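Local coordinates for protein D-glycero-D-manno-heptose 1-phosphate kinase (Bacteroides thetaiotaomicron, PDB 3K85) that probably transfers phosphate from ATP to a sugar substrate, most likely D-glycero-D-manno-heptose 1-phosphate, as a member of the GHMP kinase family, at residues A8-G13 against S111-S116; N38-C43 against Y104-A109; E139-A144 against D160-A165. All blocks are in the same frame, centred on the assembly; numbering follows the deposited sequence.

Interaction 1 (A8-G13 against S111-S116); sequences APLRLG and SGLGTS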
loop_
_atom_site.group_PDB
_atom_site.type_symbol
_atom_site.label_atom_id
_atom_site.label_comp_id
_atom_site.label_asym_id
_atom_site.label_seq_id
_atom_site.Cartn_x
_atom_site.Cartn_y
_atom_site.Cartn_z
ATOM N N ALA A 8 14.969 14.206 -0.423
ATOM C CA ALA A 8 14.647 12.786 -0.481
ATOM C C ALA A 8 14.974 12.178 0.865
ATOM O O ALA A 8 15.946 12.568 1.507
ATOM C CB ALA A 8 15.459 12.099 -1.588
ATOM N N PRO A 9 14.172 11.207 1.311
ATOM C CA PRO A 9 14.430 10.583 2.605
ATOM C C PRO A 9 15.373 9.388 2.551
ATOM O O PRO A 9 15.559 8.762 1.508
ATOM C CB PRO A 9 13.031 10.191 3.070
ATOM C CG PRO A 9 12.397 9.742 1.787
ATOM C CD PRO A 9 12.853 10.805 0.784
ATOM N N LEU A 10 15.977 9.088 3.696
ATOM C CA LEU A 10 16.876 7.955 3.823
ATOM C C LEU A 10 15.936 6.841 4.239
ATOM O O LEU A 10 14.741 7.074 4.383
ATOM C CB LEU A 10 17.932 8.210 4.903
ATOM C CG LEU A 10 18.907 9.371 4.651
ATOM C CD1 LEU A 10 19.682 9.653 5.926
ATOM C CD2 LEU A 10 19.867 9.036 3.509
ATOM N N ARG A 11 16.452 5.641 4.443
ATOM C CA ARG A 11 15.573 4.545 4.794
ATOM C C ARG A 11 16.176 3.547 5.754
ATOM O O ARG A 11 17.376 3.520 5.964
ATOM C CB ARG A 11 15.152 3.826 3.513
ATOM C CG ARG A 11 16.319 3.253 2.715
ATOM C CD ARG A 11 16.866 2.000 3.383
ATOM N NE ARG A 11 18.047 1.461 2.717
ATOM C CZ ARG A 11 19.164 1.133 3.358
ATOM N NH1 ARG A 11 19.239 1.300 4.671
ATOM N NH2 ARG A 11 20.195 0.628 2.698
ATOM N N LEU A 12 15.311 2.725 6.328
ATOM C CA LEU A 12 15.707 1.677 7.248
ATOM C C LEU A 12 15.451 0.380 6.505
ATOM O O LEU A 12 14.387 0.205 5.905
ATOM C CB LEU A 12 14.837 1.704 8.495
ATOM C CG LEU A 12 15.479 2.077 9.821
ATOM C CD1 LEU A 12 16.515 3.174 9.631
ATOM C CD2 LEU A 12 14.373 2.528 10.766
ATOM N N GLY A 13 16.432 -0.518 6.534
ATOM C CA GLY A 13 16.274 -1.800 5.878
ATOM C C GLY A 13 15.611 -2.711 6.885
ATOM O O GLY A 13 16.275 -3.266 7.762
ATOM N N SER A 111 27.226 5.504 7.250
ATOM C CA SER A 111 25.887 5.388 7.831
ATOM C C SER A 111 25.247 4.012 7.671
ATOM O O SER A 111 25.283 3.192 8.589
ATOM C CB SER A 111 24.952 6.449 7.234
ATOM O OG SER A 111 25.377 7.760 7.566
ATOM N N GLY A 112 24.659 3.767 6.504
ATOM C CA GLY A 112 23.999 2.499 6.251
ATOM C C GLY A 112 22.514 2.756 6.097
ATOM O O GLY A 112 21.681 1.911 6.423
ATOM N N LEU A 113 22.198 3.946 5.595
ATOM C CA LEU A 113 20.824 4.376 5.388
ATOM C C LEU A 113 20.602 4.727 3.931
ATOM O O LEU A 113 19.586 5.325 3.585
ATOM C CB LEU A 113 20.534 5.608 6.244
ATOM C CG LEU A 113 20.741 5.452 7.748
ATOM C CD1 LEU A 113 20.749 6.815 8.408
ATOM C CD2 LEU A 113 19.639 4.576 8.319
ATOM N N GLY A 114 21.566 4.364 3.088
ATOM C CA GLY A 114 21.483 4.652 1.666
ATOM C C GLY A 114 21.715 6.114 1.310
ATOM O O GLY A 114 21.118 6.620 0.353
ATOM N N THR A 115 22.591 6.784 2.058
ATOM C CA THR A 115 22.888 8.200 1.837
ATOM C C THR A 115 23.127 8.585 0.394
ATOM O O THR A 115 22.489 9.497 -0.135
ATOM C CB THR A 115 24.130 8.657 2.619
ATOM O OG1 THR A 115 23.892 8.521 4.025
ATOM C CG2 THR A 115 24.435 10.118 2.305
ATOM N N SER A 116 24.061 7.885 -0.232
ATOM C CA SER A 116 24.434 8.136 -1.618
ATOM C C SER A 116 23.255 8.050 -2.595
ATOM O O SER A 116 22.984 8.986 -3.349
ATOM C CB SER A 116 25.532 7.145 -2.022
ATOM O OG SER A 116 26.077 7.466 -3.289
#
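Arg11 holds the loop at Gly112-Gly114 with two hydrogen bonds. Its backbone N donates to Leu113 O (3.3 Å, 165° at the hydrogen), and its side-chain NH1 reaches Gly112 O at 3.1 Å, meeting that carbonyl from above its plane. CG occupies the crowded position between backbone N and carbonyl carbon (chi1 60°) and the chain bends at chi2; the guanidinium lies with one face against Leu113 C and Gly114 N. NH2 forms a salt bridge with Asp160. An alanine here would probably leave Gly112 O without this donor and Asp160 without its cationic mate.

The apolar contacts centre on Leu113. Leu10 crosses it at about a right angle, CB to CB at 3.9 Å, and brings CD2 to 3.6 Å from Thr115 CA. Leu12 lies beside Leu113, its CD1 3.7 Å from Leu113 CD2.

Two glycines fit the loop by backbone geometry: a CB on Gly112 would jam against the Ser111 carbonyl; Gly114 has a positive phi, which suits glycine, and a CB there would face Arg11. The sequence is consistent with the glycine-rich motif that in GHMP kinases binds ATP phosphates, with Gly114 as N-cap of helix 115-131. Phe203 and Phe302 also touch Leu113, Met199 and Leu201 of strand 199-202 touch Leu12, and strand 4-15 pairs with strands 30-37 and 39-47.

Interaction 2 (N38-C43 against Y104-A109); sequences NLYAYC and YNDAPA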
loop_
_atom_site.group_PDB
_atom_site.type_symbol
_atom_site.label_atom_id
_atom_site.label_comp_id
_atom_site.label_asym_id
_atom_site.label_seq_id
_atom_site.Cartn_x
_atom_site.Cartn_y
_atom_site.Cartn_z
ATOM N N ASN A 38 12.472 10.258 8.498
ATOM C CA ASN A 38 12.641 11.710 8.443
ATOM C C ASN A 38 14.052 12.302 8.418
ATOM O O ASN A 38 14.269 13.407 8.930
ATOM C CB ASN A 38 11.841 12.374 9.569
ATOM C CG ASN A 38 12.237 11.876 10.939
ATOM O OD1 ASN A 38 13.058 10.962 11.074
ATOM N ND2 ASN A 38 11.641 12.460 11.969
ATOM N N LEU A 39 15.002 11.583 7.829
ATOM C CA LEU A 39 16.371 12.082 7.675
ATOM C C LEU A 39 16.514 12.228 6.163
ATOM O O LEU A 39 16.356 11.254 5.427
ATOM C CB LEU A 39 17.386 11.084 8.244
ATOM C CG LEU A 39 17.686 11.262 9.739
ATOM C CD1 LEU A 39 16.404 11.546 10.514
ATOM C CD2 LEU A 39 18.356 10.016 10.269
ATOM N N TYR A 40 16.826 13.436 5.703
ATOM C CA TYR A 40 16.876 13.710 4.277
ATOM C C TYR A 40 18.168 14.172 3.612
ATOM O O TYR A 40 19.203 14.364 4.251
ATOM C CB TYR A 40 15.815 14.760 3.961
ATOM C CG TYR A 40 14.431 14.463 4.494
ATOM C CD1 TYR A 40 13.466 13.846 3.682
ATOM C CD2 TYR A 40 14.052 14.860 5.789
ATOM C CE1 TYR A 40 12.158 13.644 4.135
ATOM C CE2 TYR A 40 12.744 14.658 6.254
ATOM C CZ TYR A 40 11.802 14.051 5.414
ATOM O OH TYR A 40 10.500 13.873 5.834
ATOM N N ALA A 41 18.049 14.359 2.296
ATOM C CA ALA A 41 19.096 14.868 1.423
ATOM C C ALA A 41 18.389 16.074 0.825
ATOM O O ALA A 41 17.233 15.970 0.411
ATOM C CB ALA A 41 19.431 13.852 0.322
ATOM N N TYR A 42 19.044 17.224 0.785
ATOM C CA TYR A 42 18.378 18.395 0.235
ATOM C C TYR A 42 19.212 18.916 -0.895
ATOM O O TYR A 42 20.405 18.677 -0.954
ATOM C CB TYR A 42 18.226 19.504 1.285
ATOM C CG TYR A 42 17.680 19.036 2.617
ATOM C CD1 TYR A 42 16.383 19.375 3.038
ATOM C CD2 TYR A 42 18.469 18.276 3.472
ATOM C CE1 TYR A 42 15.901 18.963 4.295
ATOM C CE2 TYR A 42 17.998 17.860 4.716
ATOM C CZ TYR A 42 16.722 18.201 5.127
ATOM O OH TYR A 42 16.285 17.742 6.355
ATOM N N CYS A 43 18.576 19.640 -1.796
ATOM C CA CYS A 43 19.280 20.199 -2.921
ATOM C C CYS A 43 18.477 21.362 -3.454
ATOM O O CYS A 43 17.252 21.300 -3.516
ATOM C CB CYS A 43 19.457 19.138 -4.018
ATOM S SG CYS A 43 20.001 19.802 -5.624
ATOM N N TYR A 104 23.341 19.110 0.735
ATOM C CA TYR A 104 23.702 18.633 2.065
ATOM C C TYR A 104 22.803 17.476 2.479
ATOM O O TYR A 104 21.684 17.349 1.998
ATOM C CB TYR A 104 23.724 19.774 3.106
ATOM C CG TYR A 104 22.405 20.279 3.629
ATOM C CD1 TYR A 104 21.783 19.665 4.722
ATOM C CD2 TYR A 104 21.790 21.396 3.056
ATOM C CE1 TYR A 104 20.572 20.156 5.236
ATOM C CE2 TYR A 104 20.580 21.895 3.559
ATOM C CZ TYR A 104 19.974 21.269 4.648
ATOM O OH TYR A 104 18.768 21.746 5.123
ATOM N N ASN A 105 23.332 16.622 3.347
ATOM C CA ASN A 105 22.649 15.424 3.817
ATOM C C ASN A 105 22.581 15.435 5.343
ATOM O O ASN A 105 23.353 16.134 5.990
ATOM C CB ASN A 105 23.439 14.201 3.328
ATOM C CG ASN A 105 22.598 12.939 3.246
ATOM O OD1 ASN A 105 22.228 12.356 4.267
ATOM N ND2 ASN A 105 22.288 12.510 2.021
ATOM N N ASP A 106 21.647 14.676 5.915
ATOM C CA ASP A 106 21.504 14.601 7.371
ATOM C C ASP A 106 22.251 13.391 7.918
ATOM O O ASP A 106 22.201 13.116 9.117
ATOM C CB ASP A 106 20.030 14.497 7.794
ATOM C CG ASP A 106 19.264 15.791 7.595
ATOM O OD1 ASP A 106 19.872 16.874 7.740
ATOM O OD2 ASP A 106 18.047 15.726 7.312
ATOM N N ALA A 107 22.934 12.663 7.039
ATOM C CA ALA A 107 23.693 11.485 7.452
ATOM C C ALA A 107 25.013 11.356 6.684
ATOM O O ALA A 107 25.068 11.583 5.469
ATOM C CB ALA A 107 22.852 10.233 7.263
ATOM N N PRO A 108 26.098 10.983 7.393
ATOM C CA PRO A 108 27.449 10.810 6.839
ATOM C C PRO A 108 27.621 9.752 5.731
ATOM O O PRO A 108 26.678 9.037 5.378
ATOM C CB PRO A 108 28.290 10.508 8.083
ATOM C CG PRO A 108 27.309 9.831 8.998
ATOM C CD PRO A 108 26.085 10.691 8.838
ATOM N N ALA A 109 28.843 9.667 5.202
ATOM C CA ALA A 109 29.208 8.747 4.118
ATOM C C ALA A 109 28.805 7.284 4.305
ATOM O O ALA A 109 28.063 6.732 3.490
ATOM C CB ALA A 109 30.718 8.834 3.855
#
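Asp106 OD2 accepts two bonds from the strand at Tyr40-Tyr42. Tyr42 OH meets its syn lone pair at 2.8 Å, and Tyr40 N comes in on the anti side at 3.1 Å, so one oxygen ties a ring tip to the backbone. The carboxylate stands 71° from the Tyr42 ring plane. Tyr104 lies over part of one face of that ring: planes 20° apart, slid so that the rings barely overlap, with Tyr104 OH over the centre of the Tyr42 ring. Tyr40 CB lies against the opposite face, toward the rim.

Backbone pairing sets these side chains in place. Tyr42 N donates to Tyr104 O (2.9 Å), and the return bond from Tyr104 N to Tyr42 O is weak. Asp106 N donates to Tyr40 O at 3.0 Å. Ala41 and Asn105 form the non-hydrogen-bonded pair between. As the strand ends, Asn105 OD1 accepts from Ala107 N in an Asx turn, while its buried ND2, 3.6 Å from Ala41 CB, has no polar partner in the model.

The antiparallel pair joins strands 39-47 and 99-105 of the large sheet. Helix 115-131 packs on the face bearing Ala41 and Asn105, through Thr115, Thr118 and Met119; strand 4-15 flanks strand 39-47.

Interaction 3 (E139-A144 against D160-A165); sequences ETSRLA and DQYAAA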
loop_
_atom_site.group_PDB
_atom_site.type_symbol
_atom_site.label_atom_id
_atom_site.label_comp_id
_atom_site.label_asym_id
_atom_site.label_seq_id
_atom_site.Cartn_x
_atom_site.Cartn_y
_atom_site.Cartn_z
ATOM N N GLU A 139 11.096 5.387 -13.449
ATOM C CA GLU A 139 12.186 5.903 -14.277
ATOM C C GLU A 139 13.303 6.558 -13.455
ATOM O O GLU A 139 14.479 6.389 -13.760
ATOM C CB GLU A 139 11.661 6.924 -15.281
ATOM C CG GLU A 139 10.658 6.388 -16.293
ATOM C CD GLU A 139 9.300 6.063 -15.674
ATOM O OE1 GLU A 139 8.992 6.591 -14.578
ATOM O OE2 GLU A 139 8.535 5.290 -16.299
ATOM N N THR A 140 12.925 7.308 -12.420
ATOM C CA THR A 140 13.888 7.995 -11.566
ATOM C C THR A 140 14.767 7.025 -10.787
ATOM O O THR A 140 15.984 7.205 -10.694
ATOM C CB THR A 140 13.163 8.935 -10.590
ATOM O OG1 THR A 140 12.575 10.003 -11.336
ATOM C CG2 THR A 140 14.114 9.511 -9.560
ATOM N N SER A 141 14.156 5.994 -10.228
ATOM C CA SER A 141 14.907 5.010 -9.474
ATOM C C SER A 141 15.915 4.322 -10.382
ATOM O O SER A 141 17.096 4.229 -10.064
ATOM C CB SER A 141 13.963 3.969 -8.887
ATOM O OG SER A 141 12.911 4.603 -8.186
ATOM N N ARG A 142 15.433 3.835 -11.515
ATOM C CA ARG A 142 16.269 3.135 -12.483
ATOM C C ARG A 142 17.405 4.034 -12.988
ATOM O O ARG A 142 18.559 3.607 -13.078
ATOM C CB ARG A 142 15.364 2.647 -13.624
ATOM C CG ARG A 142 16.000 2.428 -14.988
ATOM C CD ARG A 142 14.873 2.419 -16.031
ATOM N NE ARG A 142 15.329 2.362 -17.419
ATOM C CZ ARG A 142 14.511 2.416 -18.470
ATOM N NH1 ARG A 142 13.198 2.532 -18.284
ATOM N NH2 ARG A 142 14.997 2.348 -19.707
ATOM N N LEU A 143 17.087 5.281 -13.310
ATOM C CA LEU A 143 18.116 6.192 -13.783
ATOM C C LEU A 143 19.156 6.442 -12.692
ATOM O O LEU A 143 20.342 6.598 -12.982
ATOM C CB LEU A 143 17.507 7.523 -14.215
ATOM C CG LEU A 143 18.532 8.562 -14.676
ATOM C CD1 LEU A 143 19.427 7.983 -15.783
ATOM C CD2 LEU A 143 17.799 9.783 -15.175
ATOM N N ALA A 144 18.702 6.471 -11.442
ATOM C CA ALA A 144 19.587 6.709 -10.311
ATOM C C ALA A 144 20.526 5.529 -10.115
ATOM O O ALA A 144 21.710 5.708 -9.826
ATOM C CB ALA A 144 18.769 6.953 -9.038
ATOM N N ASP A 160 17.871 0.898 -2.151
ATOM C CA ASP A 160 18.098 2.309 -1.832
ATOM C C ASP A 160 17.542 3.306 -2.835
ATOM O O ASP A 160 16.886 4.272 -2.453
ATOM C CB ASP A 160 19.595 2.591 -1.661
ATOM C CG ASP A 160 20.205 1.818 -0.516
ATOM O OD1 ASP A 160 19.472 1.046 0.151
ATOM O OD2 ASP A 160 21.423 1.982 -0.287
ATOM N N GLN A 161 17.811 3.101 -4.114
ATOM C CA GLN A 161 17.302 4.044 -5.103
ATOM C C GLN A 161 15.772 4.103 -5.103
ATOM O O GLN A 161 15.175 5.182 -5.141
ATOM C CB GLN A 161 17.791 3.684 -6.513
ATOM C CG GLN A 161 19.270 3.968 -6.773
ATOM C CD GLN A 161 20.195 2.876 -6.256
ATOM O OE1 GLN A 161 19.792 1.997 -5.499
ATOM N NE2 GLN A 161 21.456 2.938 -6.673
ATOM N N TYR A 162 15.144 2.935 -5.045
ATOM C CA TYR A 162 13.689 2.863 -5.079
ATOM C C TYR A 162 13.025 3.411 -3.823
ATOM O O TYR A 162 11.977 4.065 -3.905
ATOM C CB TYR A 162 13.250 1.416 -5.336
ATOM C CG TYR A 162 13.467 0.972 -6.765
ATOM C CD1 TYR A 162 12.466 1.139 -7.721
ATOM C CD2 TYR A 162 14.697 0.462 -7.181
ATOM C CE1 TYR A 162 12.684 0.818 -9.060
ATOM C CE2 TYR A 162 14.927 0.140 -8.530
ATOM C CZ TYR A 162 13.918 0.327 -9.459
ATOM O OH TYR A 162 14.146 0.079 -10.800
ATOM N N ALA A 163 13.623 3.149 -2.661
ATOM C CA ALA A 163 13.054 3.644 -1.417
ATOM C C ALA A 163 13.025 5.175 -1.458
ATOM O O ALA A 163 11.999 5.803 -1.186
ATOM C CB ALA A 163 13.871 3.158 -0.233
ATOM N N ALA A 164 14.141 5.776 -1.844
ATOM C CA ALA A 164 14.224 7.227 -1.892
ATOM C C ALA A 164 13.183 7.875 -2.795
ATOM O O ALA A 164 12.562 8.871 -2.415
ATOM C CB ALA A 164 15.625 7.653 -2.324
ATOM N N ALA A 165 12.990 7.318 -3.988
ATOM C CA ALA A 165 12.038 7.882 -4.939
ATOM C C ALA A 165 10.567 7.589 -4.641
ATOM O O ALA A 165 9.695 8.416 -4.934
ATOM C CB ALA A 165 12.386 7.415 -6.370
#
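Gln161 meets Ser141 and Ala144 with its aliphatic part. Its CB is 3.7 Å from Ser141 O and its CG 3.8 Å from Ala144 CB. The chain then bends (chi2 82°), turning CD off its extended course; beyond this contact the side chain touches Tyr145 and Arg149 farther down helix 137-151, and Ser117 of helix 115-131.

Tyr162 follows, offering a ring face. Ser141 CB stands over the middle of its ring, 3.4 Å from the centroid and 15° off the ring normal, a CH-pi contact. The ring reaches across Ser141 until its OH lies 4.0 Å from Arg142 CB. Tyr138, Val180 and Val182 also pack against this tyrosine, placing it between helix 137-151 and strand 179-185.

One turn after Gln161, Ala165 presents CB to Ser141 OG at 3.4 Å, with Thr140 CG2 farther off at 4.2 Å. Ser141 is thus met by all three residues, Tyr162 over its CB and Ala165 at its OG. The axes of the two segments come within 8.4 Å, their N-to-C directions 144° apart, nearer antiparallel than parallel, a close approach that the small side chains of Ser141, Ala144 and Ala165 allow.

No hydrogen bond crosses between the helices. Ser141 OG is satisfied by Asp137 O and Thr140 OG1 by Gly136 O, both on their own side, so neither hydroxyl bonds across; Ser141 OG meets Ala165 CB by van der Waals contact. The interface rests on such contacts and the CH-pi approach.

In the fold
Interaction 1 sits about 3 Å from the centre of the chain and touches both others. Toward interaction 2, centres about 9 Å apart, neighbouring strands bond through Leu10 N to Leu39 O (2.8 Å) and Ala8 O to Ala41 N (2.9 Å). Toward interaction 3, about 12 Å between centres, the link is the salt bridge from Arg11 NH2 to Asp160 OD1 (2.7 Å), with Gly114 CA 3.3 Å from Asp160 OD2. Interactions 2 and 3 do not meet, their nearest atoms about 8 Å apart. The glycine-rich loop, by family probably the site that holds ATP phosphates, is therefore fixed between the sheet and the start of helix 159-166.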